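Local coordinates for nidogen (Mus musculus, PDB 1NPE), which is a basement-membrane glycoprotein, also called entactin, whose G3 YWTD beta-propeller domain probably mediates binding to other matrix proteins such as laminin, at residues V115-G120 with G134-T139. Sequence-based numbering, arbitrary orientation.
Sequences VLFDTG and GNLYWT
Two neighbouring blades of the six-bladed YWTD beta-propeller meet where Leu116 and Phe117, on the outermost strand of one blade, pack against Leu136 and Trp138, on the second strand of the next. Trp138 belongs to the Tyr-Trp-Thr run, residues 137-139, of the YWTD signature. The strand segments 115-117 and 135-139 lie 11.6 Å apart at closest approach and cross at -72°, so side chains alone bridge the gap. Between the leucines the touch is tip to tip: CD2 of Leu116 stands 3.7 Å from CD2 of Leu136. In Leu136, CG lies anti to the backbone N (chi1 -174°), which carries the branch out from its strand toward the facing blade. The same Leu136 CD2 borders the rim of the Phe117 ring, 4.4 Å from Phe117 CE2, and so touches Leu116 and Phe117 alike. Beside it the indole of Trp138 brings the far corner of its six-membered ring to Phe117, with CH2 3.6 Å from Phe117 CE2 and 3.8 Å from Phe117 CD2. The two ring planes are inclined at 35° and their centroids are 5.2 Å apart, an oblique aromatic pair. Leu116 and Phe117 together form a classic beta bulge opposite Ile103, and this irregularity lets two consecutive residues both direct their side chains at the next blade. The interface is apolar and mostly buried, but the indole NE1 is not left without a partner, making a weak hydrogen bond to Glu149 OE2. Around the cluster, Ile103 of strand 102-107 touches Trp138 from the first blade, Ile127 of strand 124-130 touches both Leu136 and Trp138, and Ser151 of strand 147-152 and Arg158 of a loop each contact both Phe117 and Trp138.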
# COMPACT_ATOMS: atom_id res chain seq x y z
N VAL A 115 -3.62 -12.25 -14.49
CA VAL A 115 -4.31 -11.84 -13.28
C VAL A 115 -4.60 -13.12 -12.52
O VAL A 115 -5.46 -13.91 -12.92
CB VAL A 115 -5.62 -11.08 -13.60
CG1 VAL A 115 -6.38 -10.76 -12.31
CG2 VAL A 115 -5.31 -9.79 -14.36
N LEU A 116 -3.85 -13.35 -11.45
CA LEU A 116 -4.02 -14.55 -10.64
C LEU A 116 -5.34 -14.50 -9.86
O LEU A 116 -6.08 -15.48 -9.86
CB LEU A 116 -2.83 -14.71 -9.68
CG LEU A 116 -2.48 -16.13 -9.24
CD1 LEU A 116 -2.23 -17.02 -10.46
CD2 LEU A 116 -1.25 -16.11 -8.34
N PHE A 117 -5.62 -13.37 -9.23
CA PHE A 117 -6.86 -13.19 -8.47
C PHE A 117 -7.35 -11.76 -8.63
O PHE A 117 -6.55 -10.84 -8.69
CB PHE A 117 -6.63 -13.45 -6.97
CG PHE A 117 -6.10 -14.82 -6.65
CD1 PHE A 117 -6.91 -15.94 -6.78
CD2 PHE A 117 -4.80 -14.99 -6.19
CE1 PHE A 117 -6.43 -17.22 -6.46
CE2 PHE A 117 -4.30 -16.25 -5.86
CZ PHE A 117 -5.12 -17.37 -6.00
N ASP A 118 -8.66 -11.57 -8.65
CA ASP A 118 -9.20 -10.22 -8.78
C ASP A 118 -10.59 -10.03 -8.19
O ASP A 118 -11.32 -9.10 -8.57
CB ASP A 118 -9.17 -9.75 -10.24
CG ASP A 118 -10.10 -10.54 -11.14
OD1 ASP A 118 -10.60 -11.61 -10.70
OD2 ASP A 118 -10.34 -10.09 -12.27
N THR A 119 -10.97 -10.93 -7.30
CA THR A 119 -12.25 -10.86 -6.61
C THR A 119 -11.93 -11.01 -5.14
O THR A 119 -10.91 -11.60 -4.80
CB THR A 119 -13.23 -11.98 -7.07
OG1 THR A 119 -12.62 -13.26 -6.91
CG2 THR A 119 -13.62 -11.78 -8.53
N GLY A 120 -12.75 -10.43 -4.27
CA GLY A 120 -12.51 -10.52 -2.84
C GLY A 120 -11.28 -9.73 -2.37
O GLY A 120 -10.77 -9.96 -1.28
N GLY A 134 5.70 -24.25 -2.97
CA GLY A 134 4.68 -23.76 -3.88
C GLY A 134 3.51 -22.99 -3.29
O GLY A 134 2.40 -23.05 -3.82
N ASN A 135 3.76 -22.24 -2.23
CA ASN A 135 2.70 -21.47 -1.60
C ASN A 135 2.83 -19.94 -1.66
O ASN A 135 3.93 -19.39 -1.59
CB ASN A 135 2.50 -21.92 -0.16
CG ASN A 135 1.92 -23.31 -0.07
OD1 ASN A 135 0.89 -23.61 -0.68
ND2 ASN A 135 2.58 -24.17 0.69
N LEU A 136 1.68 -19.28 -1.76
CA LEU A 136 1.58 -17.83 -1.84
C LEU A 136 0.75 -17.35 -0.65
O LEU A 136 -0.25 -17.97 -0.30
CB LEU A 136 0.88 -17.45 -3.15
CG LEU A 136 0.77 -15.97 -3.54
CD1 LEU A 136 2.16 -15.36 -3.70
CD2 LEU A 136 0.00 -15.86 -4.84
N TYR A 137 1.18 -16.24 -0.04
CA TYR A 137 0.48 -15.66 1.12
C TYR A 137 0.35 -14.14 0.97
O TYR A 137 1.28 -13.47 0.53
CB TYR A 137 1.26 -15.96 2.41
CG TYR A 137 1.61 -17.42 2.65
CD1 TYR A 137 2.83 -17.94 2.24
CD2 TYR A 137 0.72 -18.27 3.32
CE1 TYR A 137 3.17 -19.27 2.48
CE2 TYR A 137 1.04 -19.60 3.56
CZ TYR A 137 2.27 -20.09 3.14
OH TYR A 137 2.59 -21.41 3.37
N TRP A 138 -0.78 -13.58 1.40
CA TRP A 138 -0.95 -12.13 1.31
C TRP A 138 -1.88 -11.57 2.36
O TRP A 138 -2.63 -12.32 2.99
CB TRP A 138 -1.43 -11.72 -0.09
CG TRP A 138 -2.83 -12.17 -0.43
CD1 TRP A 138 -3.99 -11.47 -0.23
CD2 TRP A 138 -3.20 -13.38 -1.10
NE1 TRP A 138 -5.06 -12.17 -0.74
CE2 TRP A 138 -4.60 -13.34 -1.28
CE3 TRP A 138 -2.48 -14.49 -1.57
CZ2 TRP A 138 -5.30 -14.38 -1.93
CZ3 TRP A 138 -3.17 -15.51 -2.21
CH2 TRP A 138 -4.57 -15.45 -2.38
N THR A 139 -1.81 -10.25 2.55
CA THR A 139 -2.68 -9.57 3.50
C THR A 139 -3.60 -8.64 2.73
O THR A 139 -3.28 -8.22 1.62
CB THR A 139 -1.91 -8.70 4.53
OG1 THR A 139 -1.40 -7.53 3.87
CG2 THR A 139 -0.77 -9.47 5.14